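Local coordinates for packaging enzyme P4 (PDB 4BLO), which probably uses the energy of nucleotide hydrolysis to drive RNA packaging, as the hexameric RecA-like ATPase of bacteriophage phi6, at residues Ala207-Tyr210 with Ser211-Asp215; Val162-Thr166 with Leu167-Leu171. All coordinates share one frame; numbering follows the deposited sequence.

Interaction 1: Ala207-Tyr210 with Ser211-Asp215; sequences AVFY and SLLTD
Ser211 places its CB 3.7 Å from Val208 O, close against the backbone of the turn behind it, and its small side chain suits a place where Phe194 of the second subunit packs on it. At Leu212 the regular helical pattern is plain: its amide N gives a hydrogen bond of 2.9 Å to Val208 O, while CB passes over the same oxygen.

Leu213 N binds Phe209 O at 3.2 Å, and the side chain repeats this four-residue spacing. The phenylalanine has CG anti to its backbone N (chi1 159°), which carries the ring out from the helix, where Leu213, leaning back toward the helix start, sets CD1 over one face, 4.1 Å from the centroid, in a CH-pi contact with CZ the closest ring atom. This is the first part of helix 208-222, which leads into strand 226-231, a parallel strand of the central mixed sheet in a RecA-like P-loop fold. The Phe209 edge meets the face of the adjoining ring: CD2 stands 3.6 Å above the centre of the Tyr210 ring, and helix 240-248 packs against both aromatics.

Thr214 follows with its N bonded to Tyr210 O at 3.3 Å. Its OG1 lies 3.2 Å from that same Tyr210 O, but Ser250 O also competes for the one proton, and the hydroxyl accepts from Arg190 of the second subunit.

Interaction 2: Val162-Thr166 with Leu167-Leu171; sequences VHIST and LDEML
Glu169 folds its side chain back over the start of its own helix, and three donors from Ser165 and Thr166 converge on its OE1. Ser165 N, at 2.6 Å, meets that oxygen nearly end-on to the C-O bond. Ser165 OG gives a second bond of 3.1 Å from the syn side, 32° out of the carboxylate plane. Thr166 N comes from above the plane, 65° out of it, at 3.2 Å. Donors from such different directions should restrict the rotation of the carboxylate, and together with the nearby helix start they would tend to stabilise its negative charge in a buried place. Glutamate suits this position because its chain, extended beyond CG, spans back from the first turn to the preceding loop.

The return bond runs from Glu169 N to Thr166 OG1, 3.2 Å long and fairly straight. Thr166 has OG1 between its backbone N and carbonyl carbon (chi1 83°), which turns the hydroxyl over the first turn to accept an amide that has no helical carbonyl before it. A backbone bond from Met170 N to Thr166 O, 3.3 Å, begins the regular helical pattern.

Apolar contact accompanies these polar groups. Ile164 CD1 touches Met170 CB at 3.5 Å, the two chains crossing at a slant, and Ile164 CG2 lies against Glu169 CB, 3.8 Å away. The isoleucine also packs on Ile146 and Trp148.

Reciprocal bonding of Thr166 and Glu169, each side chain accepting the other's amide, defines a capping box; here it starts helix 167-179, the helix of a beta-alpha-beta crossover from strand 161-163, the outermost of the sheet within this chain, to strand 184-187.

Both interactions are local and largely buried, and both lie at or near the start of a helix that leads into a strand of the same mixed sheet: helix 167-179 for interaction 2, helix 208-222 for interaction 1. They share no element; their centres are 19 Å apart and their nearest atoms about 6 Å, without touching. Interaction 1 relies on regular backbone bonds and an aromatic-aliphatic contact, whereas interaction 2 relies on a buried carboxylate and a hydroxyl cap. Each also reaches a subunit boundary, but differently: interaction 1 offers Asp215 and Thr214 to arginines of the second subunit, interaction 2 the backbone of Ser165 to the third.

Interaction 1: Ala207-Tyr210 with Ser211-Asp215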
loop_
_atom_site.group_PDB
_atom_site.type_symbol
_atom_site.label_atom_id
_atom_site.label_comp_id
_atom_site.label_asym_id
_atom_site.label_seq_id
_atom_site.Cartn_x
_atom_site.Cartn_y
_atom_site.Cartn_z
ATOM N N ALA L 207 -12.466 0.760 -8.637
ATOM C CA ALA L 207 -12.985 0.904 -9.992
ATOM C C ALA L 207 -13.474 -0.425 -10.591
ATOM O O ALA L 207 -14.492 -0.414 -11.278
ATOM C CB ALA L 207 -11.929 1.525 -10.889
ATOM N N VAL L 208 -12.796 -1.565 -10.285
ATOM C CA VAL L 208 -13.128 -2.899 -10.815
ATOM C C VAL L 208 -14.550 -3.330 -10.399
ATOM O O VAL L 208 -15.109 -4.259 -10.989
ATOM C CB VAL L 208 -12.051 -3.956 -10.440
ATOM C CG1 VAL L 208 -12.150 -4.397 -8.989
ATOM C CG2 VAL L 208 -12.077 -5.157 -11.388
ATOM N N PHE L 209 -15.136 -2.645 -9.401
ATOM C CA PHE L 209 -16.497 -2.903 -8.931
ATOM C C PHE L 209 -17.485 -2.655 -10.063
ATOM O O PHE L 209 -18.376 -3.464 -10.263
ATOM C CB PHE L 209 -16.808 -2.027 -7.704
ATOM C CG PHE L 209 -18.266 -1.787 -7.402
ATOM C CD1 PHE L 209 -19.048 -2.780 -6.819
ATOM C CD2 PHE L 209 -18.853 -0.556 -7.674
ATOM C CE1 PHE L 209 -20.400 -2.552 -6.538
ATOM C CE2 PHE L 209 -20.207 -0.329 -7.381
ATOM C CZ PHE L 209 -20.966 -1.328 -6.813
ATOM N N TYR L 210 -17.297 -1.565 -10.829
ATOM C CA TYR L 210 -18.156 -1.182 -11.947
ATOM C C TYR L 210 -17.980 -2.116 -13.133
ATOM O O TYR L 210 -18.960 -2.441 -13.806
ATOM C CB TYR L 210 -17.910 0.257 -12.357
ATOM C CG TYR L 210 -18.077 1.233 -11.218
ATOM C CD1 TYR L 210 -19.339 1.605 -10.774
ATOM C CD2 TYR L 210 -16.970 1.788 -10.579
ATOM C CE1 TYR L 210 -19.496 2.480 -9.701
ATOM C CE2 TYR L 210 -17.118 2.686 -9.525
ATOM C CZ TYR L 210 -18.379 3.032 -9.092
ATOM O OH TYR L 210 -18.497 3.947 -8.081
ATOM N N SER L 211 -16.751 -2.586 -13.361
ATOM C CA SER L 211 -16.449 -3.544 -14.418
ATOM C C SER L 211 -17.105 -4.884 -14.104
ATOM O O SER L 211 -17.687 -5.492 -15.000
ATOM C CB SER L 211 -14.940 -3.696 -14.594
ATOM O OG SER L 211 -14.470 -2.697 -15.491
ATOM N N LEU L 212 -17.068 -5.311 -12.823
ATOM C CA LEU L 212 -17.686 -6.556 -12.371
ATOM C C LEU L 212 -19.208 -6.543 -12.579
ATOM O O LEU L 212 -19.746 -7.544 -13.042
ATOM C CB LEU L 212 -17.363 -6.842 -10.896
ATOM C CG LEU L 212 -16.544 -8.122 -10.602
ATOM C CD1 LEU L 212 -16.184 -8.216 -9.125
ATOM C CD2 LEU L 212 -17.294 -9.378 -11.014
ATOM N N LEU L 213 -19.884 -5.405 -12.280
ATOM C CA LEU L 213 -21.333 -5.255 -12.476
ATOM C C LEU L 213 -21.708 -5.431 -13.956
ATOM O O LEU L 213 -22.696 -6.110 -14.247
ATOM C CB LEU L 213 -21.823 -3.884 -11.973
ATOM C CG LEU L 213 -22.040 -3.696 -10.474
ATOM C CD1 LEU L 213 -22.304 -2.239 -10.158
ATOM C CD2 LEU L 213 -23.219 -4.506 -9.978
ATOM N N THR L 214 -20.900 -4.837 -14.879
ATOM C CA THR L 214 -21.082 -4.929 -16.336
ATOM C C THR L 214 -20.877 -6.381 -16.820
ATOM O O THR L 214 -21.682 -6.879 -17.618
ATOM C CB THR L 214 -20.154 -3.960 -17.070
ATOM O OG1 THR L 214 -20.405 -2.633 -16.613
ATOM C CG2 THR L 214 -20.347 -4.001 -18.561
ATOM N N ASP L 215 -19.804 -7.043 -16.327
ATOM C CA ASP L 215 -19.474 -8.433 -16.641
ATOM C C ASP L 215 -20.583 -9.370 -16.132
ATOM O O ASP L 215 -20.960 -10.308 -16.836
ATOM C CB ASP L 215 -18.111 -8.820 -16.037
ATOM C CG ASP L 215 -16.897 -8.291 -16.770
ATOM O OD1 ASP L 215 -17.077 -7.640 -17.830
ATOM O OD2 ASP L 215 -15.763 -8.565 -16.313
#

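Interaction 2: Val162-Thr166 with Leu167-Leu171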
loop_
_atom_site.group_PDB
_atom_site.type_symbol
_atom_site.label_atom_id
_atom_site.label_comp_id
_atom_site.label_asym_id
_atom_site.label_seq_id
_atom_site.Cartn_x
_atom_site.Cartn_y
_atom_site.Cartn_z
ATOM N N VAL L 162 -33.191 -19.021 -0.501
ATOM C CA VAL L 162 -32.155 -20.023 -0.766
ATOM C C VAL L 162 -30.836 -19.453 -0.203
ATOM O O VAL L 162 -30.333 -18.427 -0.675
ATOM C CB VAL L 162 -32.084 -20.490 -2.254
ATOM C CG1 VAL L 162 -32.200 -19.327 -3.226
ATOM C CG2 VAL L 162 -30.844 -21.336 -2.535
ATOM N N HIS L 163 -30.339 -20.088 0.872
ATOM C CA HIS L 163 -29.152 -19.645 1.588
ATOM C C HIS L 163 -27.889 -20.238 0.998
ATOM O O HIS L 163 -27.681 -21.455 1.033
ATOM C CB HIS L 163 -29.260 -19.951 3.083
ATOM C CG HIS L 163 -30.412 -19.245 3.733
ATOM N ND1 HIS L 163 -31.641 -19.877 3.925
ATOM C CD2 HIS L 163 -30.509 -17.961 4.159
ATOM C CE1 HIS L 163 -32.426 -18.967 4.482
ATOM N NE2 HIS L 163 -31.790 -17.801 4.649
ATOM N N ILE L 164 -27.049 -19.347 0.436
ATOM C CA ILE L 164 -25.758 -19.692 -0.151
ATOM C C ILE L 164 -24.613 -19.180 0.766
ATOM O O ILE L 164 -24.855 -18.437 1.732
ATOM C CB ILE L 164 -25.630 -19.178 -1.615
ATOM C CG1 ILE L 164 -25.653 -17.642 -1.688
ATOM C CG2 ILE L 164 -26.695 -19.808 -2.531
ATOM C CD1 ILE L 164 -24.786 -17.076 -2.691
ATOM N N SER L 165 -23.370 -19.592 0.448
ATOM C CA SER L 165 -22.153 -19.244 1.168
ATOM C C SER L 165 -21.061 -18.706 0.241
ATOM O O SER L 165 -20.287 -17.866 0.692
ATOM C CB SER L 165 -21.623 -20.459 1.925
ATOM O OG SER L 165 -21.123 -21.477 1.072
ATOM N N THR L 166 -20.975 -19.188 -1.034
ATOM C CA THR L 166 -19.928 -18.794 -1.996
ATOM C C THR L 166 -20.471 -18.019 -3.211
ATOM O O THR L 166 -21.668 -18.065 -3.503
ATOM C CB THR L 166 -19.099 -20.022 -2.485
ATOM O OG1 THR L 166 -19.756 -20.722 -3.548
ATOM C CG2 THR L 166 -18.714 -20.978 -1.364
ATOM N N LEU L 167 -19.554 -17.341 -3.947
ATOM C CA LEU L 167 -19.850 -16.597 -5.181
ATOM C C LEU L 167 -20.250 -17.582 -6.292
ATOM O O LEU L 167 -21.137 -17.279 -7.092
ATOM C CB LEU L 167 -18.645 -15.733 -5.616
ATOM C CG LEU L 167 -18.763 -15.003 -6.978
ATOM C CD1 LEU L 167 -19.876 -13.963 -6.977
ATOM C CD2 LEU L 167 -17.449 -14.385 -7.386
ATOM N N ASP L 168 -19.601 -18.774 -6.309
ATOM C CA ASP L 168 -19.883 -19.869 -7.241
ATOM C C ASP L 168 -21.362 -20.258 -7.142
ATOM O O ASP L 168 -22.040 -20.328 -8.174
ATOM C CB ASP L 168 -18.985 -21.087 -6.946
ATOM C CG ASP L 168 -17.504 -20.919 -7.199
ATOM O OD1 ASP L 168 -17.101 -19.848 -7.659
ATOM O OD2 ASP L 168 -16.747 -21.851 -6.898
ATOM N N GLU L 169 -21.861 -20.465 -5.894
ATOM C CA GLU L 169 -23.250 -20.798 -5.596
ATOM C C GLU L 169 -24.203 -19.708 -6.102
ATOM O O GLU L 169 -25.230 -20.043 -6.696
ATOM C CB GLU L 169 -23.454 -21.016 -4.088
ATOM C CG GLU L 169 -22.891 -22.325 -3.556
ATOM C CD GLU L 169 -22.759 -22.448 -2.054
ATOM O OE1 GLU L 169 -23.128 -21.486 -1.341
ATOM O OE2 GLU L 169 -22.254 -23.494 -1.583
ATOM N N MET L 170 -23.856 -18.413 -5.909
ATOM C CA MET L 170 -24.694 -17.297 -6.358
ATOM C C MET L 170 -24.924 -17.348 -7.864
ATOM O O MET L 170 -26.071 -17.279 -8.307
ATOM C CB MET L 170 -24.088 -15.946 -5.975
ATOM C CG MET L 170 -25.089 -14.818 -6.073
ATOM S SD MET L 170 -24.309 -13.246 -6.462
ATOM C CE MET L 170 -23.957 -13.467 -8.219
ATOM N N LEU L 171 -23.839 -17.496 -8.640
ATOM C CA LEU L 171 -23.891 -17.560 -10.097
ATOM C C LEU L 171 -24.642 -18.805 -10.576
ATOM O O LEU L 171 -25.409 -18.693 -11.529
ATOM C CB LEU L 171 -22.481 -17.502 -10.697
ATOM C CG LEU L 171 -21.707 -16.188 -10.466
ATOM C CD1 LEU L 171 -20.249 -16.366 -10.770
ATOM C CD2 LEU L 171 -22.281 -15.050 -11.293
#